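Local coordinates for putative type VI secretion protein (Escherichia coli, PDB 6SKI) that probably hydrolyses phospholipids as a toxic effector of the type VI secretion system, loaded on the VgrG spike, at residues 40-45 and 100-105; 46-51 and 94-99; 52-57 and 148-153; 318-323 and 411-416. One frame throughout, in Å; residues are numbered along the deposited sequence.

Interaction 1 (40-45 and 100-105); sequences GIFFDG and SNIHWL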
# COMPACT_ATOMS: atom_id res chain seq x y z
N GLY A 40 1.66 -12.52 -9.01
CA GLY A 40 1.57 -11.09 -8.85
C GLY A 40 1.13 -10.74 -7.45
O GLY A 40 -0.00 -11.02 -7.06
N ILE A 41 2.03 -10.12 -6.69
CA ILE A 41 1.77 -9.76 -5.30
C ILE A 41 1.38 -8.29 -5.29
O ILE A 41 2.14 -7.44 -5.74
CB ILE A 41 2.98 -10.03 -4.41
CG1 ILE A 41 3.68 -11.32 -4.84
CG2 ILE A 41 2.55 -10.16 -2.97
CD1 ILE A 41 2.95 -12.56 -4.41
N PHE A 42 0.19 -8.00 -4.77
CA PHE A 42 -0.38 -6.67 -4.82
C PHE A 42 -0.66 -6.22 -3.39
O PHE A 42 -1.66 -6.64 -2.79
CB PHE A 42 -1.64 -6.65 -5.67
CG PHE A 42 -1.38 -6.84 -7.13
CD1 PHE A 42 -1.52 -8.08 -7.71
CD2 PHE A 42 -1.01 -5.78 -7.93
CE1 PHE A 42 -1.28 -8.26 -9.05
CE2 PHE A 42 -0.78 -5.96 -9.27
CZ PHE A 42 -0.91 -7.20 -9.83
N PHE A 43 0.20 -5.37 -2.86
CA PHE A 43 0.09 -4.85 -1.50
C PHE A 43 -0.59 -3.50 -1.60
O PHE A 43 0.01 -2.54 -2.08
CB PHE A 43 1.46 -4.71 -0.85
CG PHE A 43 2.12 -5.99 -0.48
CD1 PHE A 43 1.83 -6.61 0.72
CD2 PHE A 43 3.09 -6.54 -1.29
CE1 PHE A 43 2.46 -7.77 1.07
CE2 PHE A 43 3.72 -7.69 -0.94
CZ PHE A 43 3.41 -8.31 0.24
N ASP A 44 -1.81 -3.41 -1.12
CA ASP A 44 -2.52 -2.15 -1.24
C ASP A 44 -2.23 -1.25 -0.05
O ASP A 44 -1.71 -1.68 0.98
CB ASP A 44 -4.02 -2.40 -1.37
CG ASP A 44 -4.73 -1.31 -2.13
OD1 ASP A 44 -4.12 -0.24 -2.36
OD2 ASP A 44 -5.90 -1.52 -2.52
N GLY A 45 -2.56 0.02 -0.20
CA GLY A 45 -2.69 0.93 0.92
C GLY A 45 -4.11 0.93 1.42
O GLY A 45 -4.79 -0.11 1.43
N SER A 100 -7.61 2.19 -5.31
CA SER A 100 -6.25 2.66 -5.54
C SER A 100 -5.77 2.14 -6.89
O SER A 100 -6.50 1.48 -7.62
CB SER A 100 -5.33 2.20 -4.41
OG SER A 100 -5.67 0.90 -3.97
N ASN A 101 -4.52 2.43 -7.22
CA ASN A 101 -3.94 1.92 -8.45
C ASN A 101 -3.48 0.48 -8.31
O ASN A 101 -3.30 -0.20 -9.32
CB ASN A 101 -2.76 2.79 -8.88
CG ASN A 101 -3.19 3.99 -9.69
OD1 ASN A 101 -4.32 4.06 -10.16
ND2 ASN A 101 -2.29 4.95 -9.85
N ILE A 102 -3.31 0.00 -7.07
CA ILE A 102 -3.02 -1.41 -6.85
C ILE A 102 -4.26 -2.24 -7.15
O ILE A 102 -4.16 -3.35 -7.70
CB ILE A 102 -2.51 -1.63 -5.42
CG1 ILE A 102 -1.21 -0.86 -5.21
CG2 ILE A 102 -2.31 -3.10 -5.13
CD1 ILE A 102 -0.12 -1.27 -6.15
N HIS A 103 -5.44 -1.72 -6.83
CA HIS A 103 -6.68 -2.38 -7.21
C HIS A 103 -6.77 -2.55 -8.72
O HIS A 103 -7.11 -3.62 -9.23
CB HIS A 103 -7.87 -1.59 -6.69
CG HIS A 103 -9.20 -2.16 -7.07
ND1 HIS A 103 -9.90 -1.75 -8.18
CD2 HIS A 103 -9.96 -3.11 -6.48
CE1 HIS A 103 -11.03 -2.43 -8.27
NE2 HIS A 103 -11.09 -3.26 -7.24
N TRP A 104 -6.46 -1.48 -9.46
CA TRP A 104 -6.58 -1.53 -10.91
C TRP A 104 -5.50 -2.40 -11.53
O TRP A 104 -5.74 -3.08 -12.53
CB TRP A 104 -6.53 -0.12 -11.48
CG TRP A 104 -7.68 0.72 -11.05
CD1 TRP A 104 -7.63 1.89 -10.37
CD2 TRP A 104 -9.07 0.44 -11.26
NE1 TRP A 104 -8.89 2.37 -10.14
CE2 TRP A 104 -9.80 1.50 -10.68
CE3 TRP A 104 -9.77 -0.59 -11.89
CZ2 TRP A 104 -11.18 1.55 -10.70
CZ3 TRP A 104 -11.14 -0.54 -11.91
CH2 TRP A 104 -11.84 0.52 -11.32
N LEU A 105 -4.29 -2.38 -10.96
CA LEU A 105 -3.25 -3.27 -11.43
C LEU A 105 -3.62 -4.73 -11.18
O LEU A 105 -3.33 -5.60 -12.01
CB LEU A 105 -1.93 -2.94 -10.74
CG LEU A 105 -1.14 -1.75 -11.27
CD1 LEU A 105 -0.00 -1.43 -10.34
CD2 LEU A 105 -0.64 -1.99 -12.67
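This is a helix-on-sheet contact in the alpha/beta hydrolase fold. The end of strand 22-43 in the central sheet meets the start of helix 101-108. The short segments run nearly antiparallel, at 159°, with their axes 8.5 Å apart. The tight part is apolar and buried. Phe42 and Leu105 cross at about a right angle, and Phe42 CE2 lies 3.6 Å from Leu105 CB. Ile102 approaches Phe42 obliquely, with its CG2 branch 3.7 Å from Phe42 CB. The CG1 branch of Ile102 passes the backbone oxygen of Phe43. Phe194 of strand 184-195 and Tyr109 also pack on the Phe42 ring. The other side of the helix turn is looser. His103 turns away from the strand, is partly exposed and stacks on Tyr99. At the strand end there is a buried polar link. Asp44 has CG anti to the backbone N (chi1 -152°), which brings its carboxylate over to Ser100, just before the helix, whose hydroxyl goes to Asp44 rather than capping the helix. Gly45 N also donates weakly to Asp44 OD1. The Ser100 hydroxyl donates from OG to the syn lone pair of Asp44 OD1, at 2.5 Å.

Interaction 2 (46-51 and 94-99); sequences TGNNRE and SYRGYY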
# COMPACT_ATOMS: atom_id res chain seq x y z
N THR A 46 -4.60 2.09 1.81
CA THR A 46 -6.04 2.19 1.96
C THR A 46 -6.68 2.20 0.58
O THR A 46 -6.11 2.69 -0.40
CB THR A 46 -6.42 3.43 2.75
OG1 THR A 46 -5.49 3.62 3.82
CG2 THR A 46 -7.81 3.27 3.35
N GLY A 47 -7.88 1.63 0.49
CA GLY A 47 -8.55 1.56 -0.78
C GLY A 47 -9.96 2.09 -0.69
O GLY A 47 -10.18 3.20 -0.19
N ASN A 48 -10.94 1.31 -1.14
CA ASN A 48 -12.34 1.67 -0.99
C ASN A 48 -12.81 1.33 0.43
O ASN A 48 -13.82 0.67 0.65
CB ASN A 48 -13.18 0.96 -2.05
CG ASN A 48 -14.20 1.88 -2.69
OD1 ASN A 48 -14.68 2.82 -2.06
ND2 ASN A 48 -14.53 1.61 -3.94
N ASN A 49 -12.03 1.82 1.39
CA ASN A 49 -12.23 1.49 2.80
C ASN A 49 -11.92 2.72 3.63
O ASN A 49 -11.23 3.64 3.18
CB ASN A 49 -11.33 0.33 3.24
CG ASN A 49 -11.52 -0.91 2.41
OD1 ASN A 49 -10.56 -1.57 2.03
ND2 ASN A 49 -12.77 -1.26 2.14
N ARG A 50 -12.43 2.73 4.85
CA ARG A 50 -12.05 3.74 5.82
C ARG A 50 -10.83 3.28 6.61
O ARG A 50 -10.55 2.09 6.74
CB ARG A 50 -13.21 4.03 6.78
CG ARG A 50 -14.50 4.40 6.10
CD ARG A 50 -15.60 4.67 7.11
NE ARG A 50 -16.44 5.80 6.71
CZ ARG A 50 -17.39 5.74 5.79
NH1 ARG A 50 -17.64 4.60 5.15
NH2 ARG A 50 -18.10 6.82 5.49
N GLU A 51 -10.09 4.26 7.13
CA GLU A 51 -8.94 3.96 7.97
C GLU A 51 -9.41 3.57 9.36
O GLU A 51 -10.31 4.20 9.93
CB GLU A 51 -8.02 5.17 8.04
CG GLU A 51 -6.57 4.84 8.33
CD GLU A 51 -5.69 6.06 8.35
OE1 GLU A 51 -6.23 7.19 8.31
OE2 GLU A 51 -4.45 5.91 8.41
N SER A 94 -16.12 8.70 9.03
CA SER A 94 -14.86 9.28 8.60
C SER A 94 -14.71 9.24 7.09
O SER A 94 -15.65 8.90 6.38
CB SER A 94 -13.68 8.55 9.26
OG SER A 94 -13.26 9.22 10.43
N TYR A 95 -13.52 9.58 6.61
CA TYR A 95 -13.26 9.60 5.18
C TYR A 95 -13.11 8.18 4.65
O TYR A 95 -12.38 7.37 5.21
CB TYR A 95 -12.00 10.41 4.89
CG TYR A 95 -11.51 10.31 3.46
CD1 TYR A 95 -10.41 9.52 3.14
CD2 TYR A 95 -12.13 11.00 2.44
CE1 TYR A 95 -9.95 9.43 1.85
CE2 TYR A 95 -11.68 10.91 1.14
CZ TYR A 95 -10.59 10.12 0.85
OH TYR A 95 -10.14 10.03 -0.45
N ARG A 96 -13.82 7.88 3.56
CA ARG A 96 -13.65 6.64 2.82
C ARG A 96 -12.98 6.94 1.49
O ARG A 96 -13.41 7.85 0.76
CB ARG A 96 -14.98 5.93 2.59
CG ARG A 96 -14.81 4.50 2.13
CD ARG A 96 -16.05 3.99 1.41
NE ARG A 96 -16.12 2.53 1.39
CZ ARG A 96 -16.27 1.76 2.47
NH1 ARG A 96 -16.40 2.30 3.67
NH2 ARG A 96 -16.32 0.45 2.34
N GLY A 97 -11.95 6.18 1.16
CA GLY A 97 -11.23 6.37 -0.08
C GLY A 97 -11.86 5.62 -1.23
O GLY A 97 -12.87 4.94 -1.10
N TYR A 98 -11.23 5.76 -2.39
CA TYR A 98 -11.65 5.10 -3.61
C TYR A 98 -10.66 4.00 -3.94
O TYR A 98 -9.68 3.77 -3.23
CB TYR A 98 -11.77 6.12 -4.75
CG TYR A 98 -12.55 5.65 -5.95
CD1 TYR A 98 -13.82 5.11 -5.82
CD2 TYR A 98 -12.02 5.76 -7.22
CE1 TYR A 98 -14.53 4.69 -6.92
CE2 TYR A 98 -12.72 5.34 -8.33
CZ TYR A 98 -13.98 4.81 -8.17
OH TYR A 98 -14.68 4.39 -9.27
N TYR A 99 -10.93 3.30 -5.04
CA TYR A 99 -10.02 2.26 -5.50
C TYR A 99 -8.65 2.85 -5.80
O TYR A 99 -8.54 3.88 -6.46
CB TYR A 99 -10.59 1.58 -6.74
CG TYR A 99 -11.80 0.73 -6.45
CD1 TYR A 99 -11.78 -0.21 -5.43
CD2 TYR A 99 -12.96 0.87 -7.20
CE1 TYR A 99 -12.89 -0.99 -5.17
CE2 TYR A 99 -14.07 0.09 -6.94
CZ TYR A 99 -14.02 -0.83 -5.92
OH TYR A 99 -15.13 -1.61 -5.66
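Two irregular chain segments run alongside each other here, and the side chains of Asn48, Arg50, Arg96 and Tyr99 meet across them. The amide of Asn48 stands upright on the Tyr99 ring, with the two planes 88° apart. The end of the amide sits over the centre of the ring face, and Asn48 CB is 3.7 Å from Tyr99 CE1. Arg96 leaves its backbone with CG anti to the N (chi1 -166°) and runs extended to NE. Asn49 CA sits over the centre of one face of the Arg96 guanidinium, 4.1 Å above its plane. The backbone oxygen Asn48 O is 3.0 Å from Arg96 NE. Arg50 crosses Arg96 at about a right angle, and the guanidinium planes differ by 55°. One face of the Arg50 group lies over Arg96 CB, and Arg50 NH1 comes 3.0 Å from Arg96 NH1. These like charges probably oppose each other. Arg50 bends at chi3, and its NE and NH2 both reach Ser94 O by weak hydrogen bonds. The backbone adds a nearly straight but weak bond from Gly97 N to Asn49 O, at 3.3 Å. Asn48 centres an inverse gamma turn. The segment 46-51 joins strand 22-43 to helix 53-58. In many alpha/beta hydrolases the loop after the corresponding strand lies near the active site. The segment 94-99 leads from an unmodelled region into helix 101-108, where Tyr99 stacks on His103.

Interaction 3 (52-57 and 148-153); sequences NTASRL and TSILDI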
# COMPACT_ATOMS: atom_id res chain seq x y z
N ASN A 52 -8.80 2.53 9.92
CA ASN A 52 -9.23 2.08 11.23
C ASN A 52 -8.75 3.04 12.32
O ASN A 52 -7.92 3.92 12.08
CB ASN A 52 -8.73 0.66 11.52
CG ASN A 52 -7.24 0.50 11.32
OD1 ASN A 52 -6.48 1.45 11.43
ND2 ASN A 52 -6.82 -0.72 11.02
N THR A 53 -9.31 2.87 13.51
CA THR A 53 -9.01 3.78 14.61
C THR A 53 -7.52 3.75 14.96
O THR A 53 -6.93 4.79 15.28
CB THR A 53 -9.85 3.43 15.83
OG1 THR A 53 -11.23 3.68 15.54
CG2 THR A 53 -9.45 4.27 17.03
N ALA A 54 -6.90 2.58 14.87
CA ALA A 54 -5.51 2.45 15.30
C ALA A 54 -4.57 3.27 14.43
O ALA A 54 -3.64 3.90 14.95
CB ALA A 54 -5.11 0.97 15.30
N SER A 55 -4.78 3.28 13.12
CA SER A 55 -3.94 4.07 12.22
C SER A 55 -4.13 5.57 12.48
O SER A 55 -3.15 6.33 12.56
CB SER A 55 -4.28 3.74 10.77
OG SER A 55 -3.48 2.68 10.28
N ARG A 56 -5.38 6.00 12.60
CA ARG A 56 -5.67 7.40 12.86
C ARG A 56 -5.05 7.85 14.17
O ARG A 56 -4.59 8.99 14.30
CB ARG A 56 -7.18 7.61 12.87
CG ARG A 56 -7.84 7.37 11.52
CD ARG A 56 -9.25 7.92 11.48
NE ARG A 56 -9.81 8.05 12.82
CZ ARG A 56 -10.70 7.21 13.34
NH1 ARG A 56 -11.13 6.18 12.63
NH2 ARG A 56 -11.16 7.40 14.57
N LEU A 57 -5.03 6.96 15.17
CA LEU A 57 -4.41 7.30 16.44
C LEU A 57 -2.89 7.29 16.35
O LEU A 57 -2.22 8.08 17.02
CB LEU A 57 -4.88 6.35 17.54
CG LEU A 57 -6.36 6.44 17.89
CD1 LEU A 57 -6.68 5.52 19.04
CD2 LEU A 57 -6.73 7.87 18.23
N THR A 148 -2.68 -2.67 21.66
CA THR A 148 -2.28 -3.79 20.81
C THR A 148 -2.62 -3.50 19.35
O THR A 148 -1.86 -3.88 18.45
CB THR A 148 -2.96 -5.07 21.28
OG1 THR A 148 -2.61 -5.32 22.65
CG2 THR A 148 -2.51 -6.26 20.45
N SER A 149 -3.74 -2.82 19.10
CA SER A 149 -4.09 -2.47 17.72
C SER A 149 -3.11 -1.48 17.12
O SER A 149 -2.71 -1.61 15.96
CB SER A 149 -5.51 -1.90 17.69
OG SER A 149 -6.47 -2.92 17.55
N ILE A 150 -2.68 -0.49 17.91
CA ILE A 150 -1.73 0.49 17.41
C ILE A 150 -0.36 -0.15 17.21
O ILE A 150 0.37 0.21 16.29
CB ILE A 150 -1.67 1.69 18.38
CG1 ILE A 150 -3.02 2.40 18.43
CG2 ILE A 150 -0.60 2.68 17.96
CD1 ILE A 150 -3.05 3.58 19.35
N LEU A 151 -0.02 -1.14 18.04
CA LEU A 151 1.22 -1.87 17.83
C LEU A 151 1.13 -2.78 16.61
O LEU A 151 2.15 -3.02 15.95
CB LEU A 151 1.56 -2.69 19.07
CG LEU A 151 2.57 -2.06 20.03
CD1 LEU A 151 2.75 -2.93 21.25
CD2 LEU A 151 3.89 -1.83 19.32
N ASP A 152 -0.06 -3.30 16.32
CA ASP A 152 -0.26 -4.10 15.13
C ASP A 152 -0.09 -3.26 13.87
O ASP A 152 0.50 -3.71 12.89
CB ASP A 152 -1.65 -4.74 15.16
CG ASP A 152 -1.68 -6.02 15.97
OD1 ASP A 152 -2.77 -6.61 16.11
OD2 ASP A 152 -0.62 -6.43 16.47
N ILE A 153 -0.62 -2.03 13.89
CA ILE A 153 -0.42 -1.13 12.76
C ILE A 153 1.04 -0.71 12.66
O ILE A 153 1.58 -0.56 11.56
CB ILE A 153 -1.35 0.09 12.87
CG1 ILE A 153 -2.80 -0.37 13.01
CG2 ILE A 153 -1.19 0.99 11.67
CD1 ILE A 153 -3.37 -0.92 11.74
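Ile153 carries much of this crossed helix-helix contact, in which an N-cap lies at the interface. The short helices cross at 76°, with their axes 8.4 Å apart. Ile153 CB points toward helix 53-58 and carries two branches. CG1 is anti to the carbonyl carbon (chi1 -55°) and meets the methyl of Ala54, at 3.5 Å from Ala54 CB. CG2 is anti to the backbone N and touches Ser55 OG. From CG1 the chain turns to CD1 (chi2 -72°). This tip faces the Asn52 side chain end to end, with Ile153 CD1 3.5 Å from Asn52 ND2, and also lies near Ser55 OG. Asn52 is the N-cap of helix 53-58, and Asn52 OD1 accepts from Ser55 N at 3.0 Å. The bond is fairly straight at the hydrogen, but the donor sits above the carbonyl plane. Asn52 CG lies between the backbone N and the carbonyl carbon, which folds the amide back over the helix start. The side chain that caps the N-terminus of helix 53-58 thus also meets the isoleucine tip from helix 144-154. Ala54 is small, so the backbones come close, with its CA 4.8 Å from the CA of Ile150. Ala54 CB also touches Ser149 CB and O. Ile150 CD1 lies 3.8 Å from Leu57 CB. The contact ties the helix that follows strand 22-43 to helix 144-154. Ser55 OG is hydrogen-bonded to Arg198, at the start of helix 198-211, and Phe256 and Ile259 from loops pack on Ile150.

Interaction 4 (318-323 and 411-416); sequences NPVGSP and AVPNDW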
# COMPACT_ATOMS: atom_id res chain seq x y z
N ASN A 318 -12.02 9.78 -4.55
CA ASN A 318 -13.30 9.50 -5.18
C ASN A 318 -13.55 10.42 -6.37
O ASN A 318 -13.04 11.55 -6.40
CB ASN A 318 -14.43 9.62 -4.16
CG ASN A 318 -14.06 9.03 -2.82
OD1 ASN A 318 -13.19 9.53 -2.12
ND2 ASN A 318 -14.72 7.93 -2.47
N PRO A 319 -14.32 9.97 -7.35
CA PRO A 319 -14.56 10.79 -8.54
C PRO A 319 -15.41 12.02 -8.25
O PRO A 319 -15.99 12.17 -7.17
CB PRO A 319 -15.30 9.82 -9.48
CG PRO A 319 -14.86 8.47 -9.00
CD PRO A 319 -14.90 8.63 -7.51
N VAL A 320 -15.46 12.90 -9.24
CA VAL A 320 -16.10 14.21 -9.08
C VAL A 320 -17.59 14.06 -8.81
O VAL A 320 -18.17 14.81 -8.01
CB VAL A 320 -15.82 15.09 -10.31
CG1 VAL A 320 -16.97 16.05 -10.56
CG2 VAL A 320 -14.54 15.86 -10.11
N GLY A 321 -18.25 13.11 -9.46
CA GLY A 321 -19.69 13.01 -9.36
C GLY A 321 -20.21 12.08 -8.29
O GLY A 321 -21.43 11.96 -8.15
N SER A 322 -19.34 11.44 -7.52
CA SER A 322 -19.79 10.55 -6.47
C SER A 322 -20.34 11.34 -5.30
O SER A 322 -20.07 12.53 -5.15
CB SER A 322 -18.64 9.66 -6.01
OG SER A 322 -17.48 10.43 -5.73
N PRO A 323 -21.15 10.70 -4.44
CA PRO A 323 -21.53 11.34 -3.18
C PRO A 323 -20.35 11.61 -2.27
O PRO A 323 -20.45 12.47 -1.38
CB PRO A 323 -22.50 10.33 -2.57
CG PRO A 323 -23.12 9.69 -3.77
CD PRO A 323 -21.93 9.48 -4.68
N ALA A 411 -14.86 19.97 -6.31
CA ALA A 411 -14.91 18.96 -7.36
C ALA A 411 -13.53 18.73 -7.97
O ALA A 411 -13.30 18.92 -9.17
CB ALA A 411 -15.93 19.35 -8.44
N VAL A 412 -12.60 18.30 -7.12
CA VAL A 412 -11.25 17.97 -7.57
C VAL A 412 -11.29 16.64 -8.31
O VAL A 412 -11.60 15.60 -7.71
CB VAL A 412 -10.26 17.93 -6.40
CG1 VAL A 412 -8.84 17.99 -6.91
CG2 VAL A 412 -10.53 19.08 -5.44
N PRO A 413 -10.98 16.62 -9.61
CA PRO A 413 -10.99 15.36 -10.35
C PRO A 413 -9.86 14.43 -9.94
O PRO A 413 -8.77 14.87 -9.56
CB PRO A 413 -10.85 15.82 -11.80
CG PRO A 413 -10.07 17.08 -11.67
CD PRO A 413 -10.66 17.76 -10.48
N ASN A 414 -10.13 13.13 -10.01
CA ASN A 414 -9.19 12.09 -9.62
C ASN A 414 -8.54 11.39 -10.81
O ASN A 414 -8.14 10.23 -10.70
CB ASN A 414 -9.89 11.06 -8.73
CG ASN A 414 -10.81 10.15 -9.51
OD1 ASN A 414 -11.40 10.55 -10.51
ND2 ASN A 414 -10.94 8.91 -9.05
N ASP A 415 -8.41 12.08 -11.94
CA ASP A 415 -8.00 11.45 -13.18
C ASP A 415 -6.49 11.36 -13.36
O ASP A 415 -6.03 10.83 -14.37
CB ASP A 415 -8.59 12.21 -14.37
CG ASP A 415 -10.10 12.16 -14.39
OD1 ASP A 415 -10.66 11.06 -14.57
OD2 ASP A 415 -10.73 13.23 -14.23
N TRP A 416 -5.69 11.86 -12.42
CA TRP A 416 -4.25 11.80 -12.56
C TRP A 416 -3.67 10.49 -12.04
O TRP A 416 -2.57 10.09 -12.45
CB TRP A 416 -3.59 12.98 -11.85
CG TRP A 416 -2.12 13.07 -12.08
CD1 TRP A 416 -1.14 12.79 -11.19
CD2 TRP A 416 -1.48 13.44 -13.30
NE1 TRP A 416 0.09 12.97 -11.78
CE2 TRP A 416 -0.09 13.37 -13.07
CE3 TRP A 416 -1.93 13.83 -14.56
CZ2 TRP A 416 0.84 13.68 -14.06
CZ3 TRP A 416 -1.01 14.13 -15.54
CH2 TRP A 416 0.36 14.06 -15.28
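Van der Waals contact comes first, and Val320 carries it. Its CG2 methyl fits against the backbone of the 411-416 segment, 3.4 Å from Ala411 O and 3.6 Å from Pro413 CA. It also lies 4.1 Å from Pro413 CB. The other methyl is turned to Ala411, with Val320 CG1 4.1 Å from Ala411 CB. The second kind is an amide laid along a proline. Asn414 and Pro319 lie side by side and point the same way. Asn414 OD1 is 3.7 Å from Pro319 CA, and Asn414 ND2 is 3.9 Å from Pro319 CG. Asn414 CG occupies the crowded position between its backbone N and carbonyl carbon (chi1 74°), which sets the amide alongside the Pro319 ring. Asn414 ND2 has a weak hydrogen bond to Tyr317 O, of the residue just before the segment. The third kind is polar and stays within the 318-323 segment. Ser322 OG donates to Pro319 O at 2.7 Å, from above the carbonyl plane. Ser322 N adds a weak bond to the same oxygen, so two donors from one residue hold it. Nearby, Asn327 OD1 accepts from Ala411 N, and Val412 pairs through its backbone with Glu326. The first loop joins strands 303-306 and 328-341 and meets the loop before helix 416-431. It forms a type I beta turn, Pro319 to Ser322, in the probable alpha/beta-hydrolase catalytic region of the Tle1-like family.

Interactions 1, 2 and 3 follow the chain out of the central sheet. Strand 22-43 ends in interaction 1, the next loop makes interaction 2, and helix 53-58 makes interaction 3. Interaction 2 is nested inside the loop closed by interaction 1. Interaction 3 crosses both, because its first segment falls inside both loops and its second beyond them. Interaction 4 follows in series. Interactions 1 and 2 touch, with centres 14 Å apart. Interaction 2 also touches interactions 3 and 4, at 16 and 14 Å between centres, while interactions 3 and 4 lie 28 Å apart. Interaction 2 therefore links the C-terminal end of a central strand, helices 53-58 and 144-154, and the later loops of the probable hydrolase domain.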